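Local coordinates for protein 2''-aminoglycoside nucleotidyltransferase (Klebsiella pneumoniae, PDB 4WQK) that adenylates the 2''-hydroxyl group of kanamycin, gentamicin, tobramycin and related aminoglycosides in a magnesium-dependent reaction, making bacteria resistant to these antibiotics, at residues A[7-12]-A[63-68]. Sequence-based numbering, arbitrary orientation.
Sequences VTLIHK and EMLGGR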
ATOM      1  N   VAL A   7       1.876 -11.233   9.554  1.00 20.58           N
ATOM      2  CA  VAL A   7       2.750 -10.338  10.334  1.00 19.47           C
ATOM      3  C   VAL A   7       4.183 -10.857  10.274  1.00 18.05           C
ATOM      4  O   VAL A   7       5.116 -10.087   9.978  1.00 18.81           O
ATOM      5  CB  VAL A   7       2.299 -10.209  11.803  1.00 23.80           C
ATOM      6  CG1 VAL A   7       3.389  -9.531  12.654  1.00 25.00           C
ATOM      7  CG2 VAL A   7       1.015  -9.371  11.884  1.00 25.49           C
ATOM      8  N   THR A   8       4.357 -12.157  10.464  1.00 18.52           N
ATOM      9  CA  THR A   8       5.697 -12.741  10.449  1.00 18.89           C
ATOM     10  C   THR A   8       6.312 -12.542   9.063  1.00 20.43           C
ATOM     11  O   THR A   8       7.493 -12.167   8.934  1.00 19.62           O
ATOM     12  CB  THR A   8       5.657 -14.223  10.808  1.00 22.21           C
ATOM     13  OG1 THR A   8       5.182 -14.365  12.154  1.00 26.64           O
ATOM     14  CG2 THR A   8       7.045 -14.815  10.716  1.00 28.73           C
ATOM     15  N   LEU A   9       5.509 -12.705   7.995  1.00 19.17           N
ATOM     16  CA  LEU A   9       6.010 -12.514   6.643  1.00 19.05           C
ATOM     17  C   LEU A   9       6.379 -11.069   6.341  1.00 15.16           C
ATOM     18  O   LEU A   9       7.429 -10.798   5.733  1.00 16.07           O
ATOM     19  CB  LEU A   9       4.976 -13.033   5.626  1.00 18.26           C
ATOM     20  CG  LEU A   9       5.428 -12.852   4.173  1.00 18.63           C
ATOM     21  CD1 LEU A   9       6.687 -13.668   3.871  1.00 20.48           C
ATOM     22  CD2 LEU A   9       4.275 -13.337   3.285  1.00 21.87           C
ATOM     23  N   ILE A  10       5.547 -10.109   6.747  1.00 14.56           N
ATOM     24  CA  ILE A  10       5.843  -8.694   6.625  1.00 16.07           C
ATOM     25  C   ILE A  10       7.174  -8.395   7.322  1.00 14.96           C
ATOM     26  O   ILE A  10       8.041  -7.709   6.746  1.00 15.96           O
ATOM     27  CB  ILE A  10       4.709  -7.815   7.218  1.00 16.86           C
ATOM     28  CG1 ILE A  10       3.485  -7.877   6.306  1.00 17.07           C
ATOM     29  CG2 ILE A  10       5.183  -6.380   7.364  1.00 17.14           C
ATOM     30  CD1 ILE A  10       2.197  -7.300   6.963  1.00 18.11           C
ATOM     31  N   HIS A  11       7.338  -8.907   8.533  1.00 15.24           N
ATOM     32  CA  HIS A  11       8.610  -8.634   9.235  1.00 15.07           C
ATOM     33  C   HIS A  11       9.788  -9.253   8.467  1.00 15.37           C
ATOM     34  O   HIS A  11      10.872  -8.601   8.336  1.00 17.68           O
ATOM     35  CB  HIS A  11       8.598  -9.145  10.687  1.00 14.95           C
ATOM     36  CG  HIS A  11       7.792  -8.278  11.620  1.00 16.98           C
ATOM     37  ND1 HIS A  11       7.996  -8.308  12.986  1.00 20.36           N
ATOM     38  CD2 HIS A  11       6.812  -7.372  11.405  1.00 16.56           C
ATOM     39  CE1 HIS A  11       7.166  -7.452  13.566  1.00 19.82           C
ATOM     40  NE2 HIS A  11       6.425  -6.879  12.628  1.00 16.56           N
ATOM     41  N   LYS A  12       9.643 -10.470   7.961  1.00 15.93           N
ATOM     42  CA  LYS A  12      10.748 -11.051   7.168  1.00 17.64           C
ATOM     43  C   LYS A  12      11.081 -10.244   5.916  1.00 17.54           C
ATOM     44  O   LYS A  12      12.269 -10.054   5.601  1.00 17.24           O
ATOM     45  CB  LYS A  12      10.437 -12.482   6.735  1.00 19.64           C
ATOM     46  CG  LYS A  12      10.503 -13.501   7.821  1.00 22.82           C
ATOM     47  CD  LYS A  12      10.152 -14.906   7.305  1.00 25.34           C
ATOM     48  CE  LYS A  12      10.355 -15.940   8.407  1.00 37.07           C
ATOM     49  NZ  LYS A  12       9.252 -16.930   8.383  1.00 52.60           N
ATOM     50  N   GLU A  63      12.252 -14.344  -3.869  1.00 21.03           N
ATOM     51  CA  GLU A  63      12.855 -15.641  -4.183  1.00 23.48           C
ATOM     52  C   GLU A  63      13.607 -16.214  -2.987  1.00 25.74           C
ATOM     53  O   GLU A  63      13.590 -17.425  -2.770  1.00 28.26           O
ATOM     54  CB  GLU A  63      13.779 -15.508  -5.394  1.00 27.32           C
ATOM     55  CG  GLU A  63      12.998 -15.193  -6.675  1.00 32.80           C
ATOM     56  CD  GLU A  63      13.877 -14.731  -7.825  1.00 51.94           C
ATOM     57  OE1 GLU A  63      15.055 -15.155  -7.892  1.00 57.97           O
ATOM     58  OE2 GLU A  63      13.384 -13.941  -8.668  1.00 61.50           O
ATOM     59  N   MET A  64      14.298 -15.356  -2.238  1.00 22.22           N
ATOM     60  CA  MET A  64      15.090 -15.809  -1.109  1.00 24.66           C
ATOM     61  C   MET A  64      14.172 -16.402  -0.039  1.00 24.27           C
ATOM     62  O   MET A  64      14.545 -17.343   0.664  1.00 27.24           O
ATOM     63  CB  MET A  64      15.910 -14.634  -0.561  1.00 28.85           C
ATOM     64  CG  MET A  64      16.954 -15.015   0.433  1.00 32.94           C
ATOM     65  SD  MET A  64      16.871 -13.984   1.868  1.00 88.59           S
ATOM     66  CE  MET A  64      15.462 -14.811   2.534  1.00 25.63           C
ATOM     67  N   LEU A  65      12.972 -15.862   0.059  1.00 21.68           N
ATOM     68  CA  LEU A  65      11.957 -16.320   1.020  1.00 20.25           C
ATOM     69  C   LEU A  65      11.148 -17.513   0.496  1.00 25.05           C
ATOM     70  O   LEU A  65      10.198 -17.983   1.149  1.00 26.60           O
ATOM     71  CB  LEU A  65      11.038 -15.148   1.351  1.00 20.57           C
ATOM     72  CG  LEU A  65      11.659 -14.070   2.223  1.00 23.69           C
ATOM     73  CD1 LEU A  65      10.658 -12.963   2.438  1.00 26.33           C
ATOM     74  CD2 LEU A  65      12.104 -14.636   3.568  1.00 25.66           C
ATOM     75  N   GLY A  66      11.510 -17.999  -0.683  1.00 23.37           N
ATOM     76  CA  GLY A  66      10.934 -19.225  -1.234  1.00 25.36           C
ATOM     77  C   GLY A  66       9.704 -19.006  -2.098  1.00 26.02           C
ATOM     78  O   GLY A  66       9.012 -19.959  -2.457  1.00 28.59           O
ATOM     79  N   GLY A  67       9.456 -17.757  -2.470  1.00 23.86           N
ATOM     80  CA  GLY A  67       8.311 -17.439  -3.302  1.00 23.22           C
ATOM     81  C   GLY A  67       8.653 -17.178  -4.757  1.00 23.77           C
ATOM     82  O   GLY A  67       9.780 -17.411  -5.231  1.00 28.07           O
ATOM     83  N   ARG A  68       7.671 -16.656  -5.477  1.00 24.20           N
ATOM     84  CA  ARG A  68       7.821 -16.446  -6.906  1.00 27.77           C
ATOM     85  C   ARG A  68       6.907 -15.327  -7.358  1.00 27.56           C
ATOM     86  O   ARG A  68       5.911 -15.024  -6.697  1.00 25.05           O
ATOM     87  CB  ARG A  68       7.514 -17.733  -7.667  1.00 34.16           C
ATOM     88  CG  ARG A  68       6.105 -18.225  -7.460  1.00 31.91           C
ATOM     89  CD  ARG A  68       5.830 -19.513  -8.245  1.00 45.06           C
ATOM     90  NE  ARG A  68       5.918 -19.309  -9.690  1.00 58.62           N
ATOM     91  CZ  ARG A  68       4.926 -18.822 -10.438  1.00 65.53           C
ATOM     92  NH1 ARG A  68       3.780 -18.451  -9.867  1.00 69.05           N
ATOM     93  NH2 ARG A  68       5.087 -18.673 -11.749  1.00 63.64           N
TER
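The backbones of Lys-12, on helix 5-19, and Leu-65, at the turn that ends helix 55-64, stand 8.2 Å apart from CA to CA, and side chains alone bridge the gap. Leu-65 reaches across with both methyls: CD1 meets CD1 of Leu-9 at 4.3 Å, methyl to methyl, while CD2 lies 4.2 Å from both CB and CD of Lys-12. One leucine fork thus spans two positions a helical turn apart, i and i+3. The Leu-65 side chain leaves its backbone toward helix 5-19; chi1 of -72° swings CG away from the carbonyl carbon, and an extended chi2 spreads the methyls toward Leu-9 and Lys-12. CD2 rests alongside the lysine's aliphatic shaft, extended through chi2 and chi3; the chain bends at chi4, and NZ passes 6.0 Å from CD2 of Leu-65. Directly after Leu-65 the helix closes in a Schellman motif, where Gly-66 takes a positive phi of 91° and its N bonds to O of Glu-63 at 3.0 Å. Helix 5-19 and the C-terminal turn of helix 55-64 both meet the sheet at Ile-81, through Leu-9 and Leu-65. Leu-9 also touches Ile-46, next in sequence to the magnesium ligand Asp-45, though its side chain stays about 12 Å from a magnesium ion. With only 113 Å² buried and all touching atoms aliphatic carbons, the contact is light, governed by shape and exclusion of water rather than by directed polar bonds.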